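Local atomic coordinates of HTH-type transcriptional regulator Rv1985c/MT2039 (Mycobacterium tuberculosis, PDB entry 3ISP), a protein that binds DNA as a homodimeric LysR-family transcriptional regulator, probably activating expression of the exporter LysE and repressing its own. Residues L166-R171 with G252-C258; F173-L178 with K189-L193. One frame throughout, in Å; residues are numbered along the deposited sequence.

Both contacts lie in the regulatory domain of this LysR-family protein, within the range of the LysR substrate-binding family, with centres about 10 Å apart. Contact 1 joins the end of strand 155-169 to the beginning of strand 255-271, antiparallel neighbours in the mixed sheet. The chain passes from strand 155-169 straight into helix 171-177, which in contact 2 packs against the loop 189-193, so contact 2 is nested within the long excursion that contact 1 closes. The two meet directly: Val255 CG2 lies 3.4 Å from Val174 CG2, and Val257 CG2 lies 3.6 Å from Leu178 CD1. The short helix thus packs against both the sheet end and the following loop.

Contact 1 of 2, residues L166-R171 with G252-C258; sequences LPVASR and GSFVRVC
Residues 166-170 and 254-256 are extended and antiparallel, Val168 CA 4.6 Å from Arg256 CA and Ser170 CA 4.4 Å from Phe254 CA; Arg171 is already helical, and Gly252, Ser253 and Val257 leave extended angles. Val255 lies at the middle of the pairing: its N donates to Ala169 O at 2.6 Å, nearly straight, while Ala169 N reaches Val255 O at 3.3 Å in a weak return bond. Pro167 O then accepts from Val257 N at 3.0 Å, and the Pro167 ring lies near Cys258, CG to SG 4.2 Å. At the other end, Arg171 (chi1 m, chi2 and chi3 t) reaches across to the partner, so that NE donates to Gly252 O at 2.8 Å and Val255 CG1, 3.4 Å from Arg171 CZ, covers one guanidinium face. Gly252 leaves the preceding helix with positive phi (88°), an angle at which a side chain would crowd the previous carbonyl. Ser170 (chi1 p) N-caps the following helix. Such pairing joins adjacent strands of the regulatory-domain sheet, here weakly bonded, where the strands meet helices 171-177 and 242-251. Strand 238-241 flanks 155-169 on its other edge, Phe240 meets the Phe254 ring edge-to-face, and helices 224-232 and 242-251 also pack on Phe254.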
loop_
_atom_site.group_PDB
_atom_site.type_symbol
_atom_site.label_atom_id
_atom_site.label_comp_id
_atom_site.label_asym_id
_atom_site.label_seq_id
_atom_site.Cartn_x
_atom_site.Cartn_y
_atom_site.Cartn_z
ATOM N N LEU A 166 1.414 -22.866 21.624
ATOM C CA LEU A 166 1.797 -22.689 23.033
ATOM C C LEU A 166 2.647 -21.447 23.190
ATOM O O LEU A 166 3.584 -21.254 22.428
ATOM C CB LEU A 166 2.597 -23.895 23.516
ATOM C CG LEU A 166 1.884 -25.208 23.209
ATOM C CD1 LEU A 166 2.692 -26.430 23.612
ATOM C CD2 LEU A 166 0.543 -25.192 23.910
ATOM N N PRO A 167 2.334 -20.604 24.182
ATOM C CA PRO A 167 3.153 -19.416 24.465
ATOM C C PRO A 167 4.415 -19.837 25.208
ATOM O O PRO A 167 4.303 -20.285 26.349
ATOM C CB PRO A 167 2.276 -18.588 25.409
ATOM C CG PRO A 167 1.007 -19.396 25.617
ATOM C CD PRO A 167 1.291 -20.801 25.191
ATOM N N VAL A 168 5.586 -19.713 24.589
ATOM C CA VAL A 168 6.782 -20.269 25.199
ATOM C C VAL A 168 7.984 -19.323 25.256
ATOM O O VAL A 168 7.945 -18.206 24.731
ATOM C CB VAL A 168 7.193 -21.602 24.538
ATOM C CG1 VAL A 168 6.257 -22.699 24.943
ATOM C CG2 VAL A 168 7.229 -21.453 23.038
ATOM N N ALA A 169 9.035 -19.795 25.927
ATOM C CA ALA A 169 10.283 -19.064 26.109
ATOM C C ALA A 169 11.272 -19.982 26.800
ATOM O O ALA A 169 10.901 -21.046 27.291
ATOM C CB ALA A 169 10.067 -17.813 26.944
ATOM N N SER A 170 12.532 -19.568 26.838
ATOM C CA SER A 170 13.563 -20.322 27.531
ATOM C C SER A 170 13.519 -19.975 29.009
ATOM O O SER A 170 13.002 -18.921 29.386
ATOM C CB SER A 170 14.927 -19.964 26.970
ATOM O OG SER A 170 15.237 -18.626 27.304
ATOM N N ARG A 171 14.060 -20.856 29.844
ATOM C CA ARG A 171 14.004 -20.670 31.294
ATOM C C ARG A 171 14.701 -19.386 31.753
ATOM O O ARG A 171 14.174 -18.663 32.610
ATOM C CB ARG A 171 14.565 -21.892 32.032
ATOM C CG ARG A 171 14.191 -23.212 31.397
ATOM C CD ARG A 171 14.143 -24.339 32.408
ATOM N NE ARG A 171 13.655 -25.572 31.789
ATOM C CZ ARG A 171 12.818 -26.427 32.374
ATOM N NH1 ARG A 171 12.359 -26.183 33.597
ATOM N NH2 ARG A 171 12.427 -27.521 31.729
ATOM N N GLY A 252 14.143 -29.159 28.182
ATOM C CA GLY A 252 14.225 -28.128 29.191
ATOM C C GLY A 252 14.503 -26.800 28.514
ATOM O O GLY A 252 14.347 -25.748 29.123
ATOM N N SER A 253 14.893 -26.853 27.243
ATOM C CA SER A 253 15.228 -25.651 26.480
ATOM C C SER A 253 14.112 -24.588 26.437
ATOM O O SER A 253 14.409 -23.390 26.444
ATOM C CB SER A 253 15.640 -26.022 25.057
ATOM O OG SER A 253 16.425 -27.197 25.039
ATOM N N PHE A 254 12.848 -25.023 26.367
ATOM C CA PHE A 254 11.704 -24.117 26.451
ATOM C C PHE A 254 10.875 -24.402 27.689
ATOM O O PHE A 254 10.830 -25.534 28.149
ATOM C CB PHE A 254 10.769 -24.294 25.255
ATOM C CG PHE A 254 11.196 -23.572 24.022
ATOM C CD1 PHE A 254 12.074 -22.510 24.085
ATOM C CD2 PHE A 254 10.682 -23.938 22.796
ATOM C CE1 PHE A 254 12.462 -21.850 22.936
ATOM C CE2 PHE A 254 11.056 -23.286 21.649
ATOM C CZ PHE A 254 11.947 -22.241 21.716
ATOM N N VAL A 255 10.184 -23.385 28.198
ATOM C CA VAL A 255 9.108 -23.602 29.164
ATOM C C VAL A 255 7.845 -22.794 28.837
ATOM O O VAL A 255 7.925 -21.629 28.429
ATOM C CB VAL A 255 9.530 -23.252 30.610
ATOM C CG1 VAL A 255 10.615 -24.194 31.092
ATOM C CG2 VAL A 255 9.964 -21.796 30.700
ATOM N N ARG A 256 6.676 -23.403 29.038
ATOM C CA ARG A 256 5.429 -22.669 28.879
ATOM C C ARG A 256 5.366 -21.472 29.808
ATOM O O ARG A 256 5.454 -21.617 31.014
ATOM C CB ARG A 256 4.218 -23.566 29.122
ATOM C CG ARG A 256 3.914 -24.522 27.988
ATOM C CD ARG A 256 2.577 -25.218 28.199
ATOM N NE ARG A 256 1.438 -24.315 28.034
ATOM C CZ ARG A 256 0.227 -24.711 27.647
ATOM N NH1 ARG A 256 0.005 -25.990 27.382
ATOM N NH2 ARG A 256 -0.762 -23.834 27.522
ATOM N N VAL A 257 5.209 -20.298 29.215
ATOM C CA VAL A 257 5.022 -19.032 29.907
ATOM C C VAL A 257 3.719 -18.978 30.707
ATOM O O VAL A 257 3.626 -18.301 31.730
ATOM C CB VAL A 257 5.013 -17.906 28.862
ATOM C CG1 VAL A 257 4.126 -16.732 29.289
ATOM C CG2 VAL A 257 6.445 -17.481 28.546
ATOM N N CYS A 258 2.700 -19.676 30.224
ATOM C CA CYS A 258 1.434 -19.763 30.949
ATOM C C CYS A 258 0.550 -20.905 30.433
ATOM O O CYS A 258 0.881 -21.580 29.456
ATOM C CB CYS A 258 0.678 -18.420 30.966
ATOM S SG CYS A 258 -0.140 -17.916 29.427
#

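Contact 2 of 2, residues F173-L178 with K189-L193; sequences FVQRHL and KAPSL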
loop_
_atom_site.group_PDB
_atom_site.type_symbol
_atom_site.label_atom_id
_atom_site.label_comp_id
_atom_site.label_asym_id
_atom_site.label_seq_id
_atom_site.Cartn_x
_atom_site.Cartn_y
_atom_site.Cartn_z
ATOM N N PHE A 173 14.869 -16.658 30.081
ATOM C CA PHE A 173 13.887 -15.602 29.825
ATOM C C PHE A 173 12.812 -15.497 30.909
ATOM O O PHE A 173 12.452 -14.390 31.318
ATOM C CB PHE A 173 13.207 -15.714 28.452
ATOM C CG PHE A 173 12.197 -14.630 28.222
ATOM C CD1 PHE A 173 12.579 -13.417 27.668
ATOM C CD2 PHE A 173 10.887 -14.787 28.629
ATOM C CE1 PHE A 173 11.661 -12.391 27.489
ATOM C CE2 PHE A 173 9.970 -13.765 28.454
ATOM C CZ PHE A 173 10.361 -12.563 27.880
ATOM N N VAL A 174 12.287 -16.639 31.353
ATOM C CA VAL A 174 11.296 -16.639 32.424
ATOM C C VAL A 174 11.870 -16.087 33.719
ATOM O O VAL A 174 11.266 -15.206 34.323
ATOM C CB VAL A 174 10.703 -18.031 32.690
ATOM C CG1 VAL A 174 9.898 -18.016 33.976
ATOM C CG2 VAL A 174 9.822 -18.459 31.529
ATOM N N GLN A 175 13.030 -16.600 34.141
ATOM C CA GLN A 175 13.728 -16.047 35.306
ATOM C C GLN A 175 13.796 -14.527 35.239
ATOM O O GLN A 175 13.334 -13.834 36.144
ATOM C CB GLN A 175 15.149 -16.607 35.449
ATOM C CG GLN A 175 15.292 -17.888 36.302
ATOM C CD GLN A 175 14.917 -17.685 37.775
ATOM O OE1 GLN A 175 15.746 -17.873 38.679
ATOM N NE2 GLN A 175 13.661 -17.298 38.020
ATOM N N ARG A 176 14.365 -14.000 34.165
ATOM C CA ARG A 176 14.596 -12.567 34.105
ATOM C C ARG A 176 13.290 -11.769 34.044
ATOM O O ARG A 176 13.175 -10.714 34.659
ATOM C CB ARG A 176 15.552 -12.211 32.949
ATOM C CG ARG A 176 15.817 -10.705 32.749
ATOM C CD ARG A 176 16.432 -10.044 33.993
ATOM N NE ARG A 176 16.353 -8.578 33.958
ATOM C CZ ARG A 176 15.211 -7.886 34.015
ATOM N NH1 ARG A 176 14.046 -8.519 34.090
ATOM N NH2 ARG A 176 15.223 -6.557 33.981
ATOM N N HIS A 177 12.292 -12.276 33.329
ATOM C CA HIS A 177 11.137 -11.444 32.999
ATOM C C HIS A 177 9.804 -11.941 33.546
ATOM O O HIS A 177 8.860 -11.164 33.688
ATOM C CB HIS A 177 11.044 -11.247 31.488
ATOM C CG HIS A 177 12.282 -10.658 30.881
ATOM N ND1 HIS A 177 12.549 -9.306 30.898
ATOM C CD2 HIS A 177 13.324 -11.240 30.237
ATOM C CE1 HIS A 177 13.701 -9.082 30.291
ATOM N NE2 HIS A 177 14.192 -10.238 29.883
ATOM N N LEU A 178 9.730 -13.229 33.857
ATOM C CA LEU A 178 8.481 -13.814 34.343
ATOM C C LEU A 178 8.716 -14.673 35.576
ATOM O O LEU A 178 8.190 -15.784 35.688
ATOM C CB LEU A 178 7.823 -14.642 33.241
ATOM C CG LEU A 178 7.684 -13.871 31.934
ATOM C CD1 LEU A 178 7.302 -14.814 30.820
ATOM C CD2 LEU A 178 6.672 -12.753 32.096
ATOM N N LYS A 189 6.058 -5.678 30.267
ATOM C CA LYS A 189 7.492 -5.406 30.315
ATOM C C LYS A 189 8.349 -6.475 29.630
ATOM O O LYS A 189 9.323 -6.153 28.955
ATOM C CB LYS A 189 7.957 -5.178 31.756
ATOM C CG LYS A 189 7.308 -3.975 32.415
ATOM C CD LYS A 189 8.052 -3.560 33.676
ATOM C CE LYS A 189 8.035 -4.666 34.720
ATOM N NZ LYS A 189 8.959 -4.374 35.859
ATOM N N ALA A 190 7.988 -7.740 29.801
ATOM C CA ALA A 190 8.724 -8.821 29.156
ATOM C C ALA A 190 8.672 -8.674 27.635
ATOM O O ALA A 190 7.606 -8.432 27.067
ATOM C CB ALA A 190 8.171 -10.178 29.582
ATOM N N PRO A 191 9.827 -8.803 26.968
ATOM C CA PRO A 191 9.820 -8.708 25.506
ATOM C C PRO A 191 9.059 -9.863 24.862
ATOM O O PRO A 191 9.304 -11.018 25.198
ATOM C CB PRO A 191 11.311 -8.787 25.146
ATOM C CG PRO A 191 12.007 -8.301 26.354
ATOM C CD PRO A 191 11.195 -8.809 27.510
ATOM N N SER A 192 8.146 -9.565 23.945
ATOM C CA SER A 192 7.517 -10.633 23.167
ATOM C C SER A 192 8.167 -10.750 21.789
ATOM O O SER A 192 8.883 -9.858 21.350
ATOM C CB SER A 192 6.002 -10.427 23.038
ATOM O OG SER A 192 5.702 -9.376 22.138
ATOM N N LEU A 193 7.926 -11.867 21.120
ATOM C CA LEU A 193 8.370 -12.041 19.750
ATOM C C LEU A 193 7.212 -11.879 18.760
ATOM O O LEU A 193 6.094 -11.511 19.128
ATOM C CB LEU A 193 8.977 -13.424 19.578
ATOM C CG LEU A 193 10.103 -13.799 20.521
ATOM C CD1 LEU A 193 10.665 -15.150 20.121
ATOM C CD2 LEU A 193 11.167 -12.719 20.486
#
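One turn apart on helix 171-177, Phe173 and His177 both direct CA-CB toward the loop 189-193, where Ala190 and Pro191 receive them. With chi1 t, Phe173 carries CZ to 3.7 Å from Ala190 CB and 3.3 Å from Pro191 O, and chi2 of 88° turns the ring so that CE1 comes 3.6 Å from Pro191 CD. His177, with chi1 m (-56°) and chi2 of -81°, presents a ring face to the proline: Pro191 CD stands 3.8 Å from the imidazole centroid, 15° off its normal, a CH-pi contact. The Ala190 methyl fits among three side chains, its CB also lying 3.6 Å from His177 CB and 3.9 Å from CD2 of Leu178, an mt leucine just past the helix. Ala190 and Pro191 have polyproline-like backbone angles, so this part of the loop is extended. Arg94 of the second subunit packs on Pro191, so the contact lies beside a neighbouring subunit. Pro191 and Leu193 share backbone hydrogen bonds with Trp237. With no hydrogen bond between the segments, helix and loop are held by apolar packing and the CH-pi contact, which depend on close fit rather than on directed polar bonds.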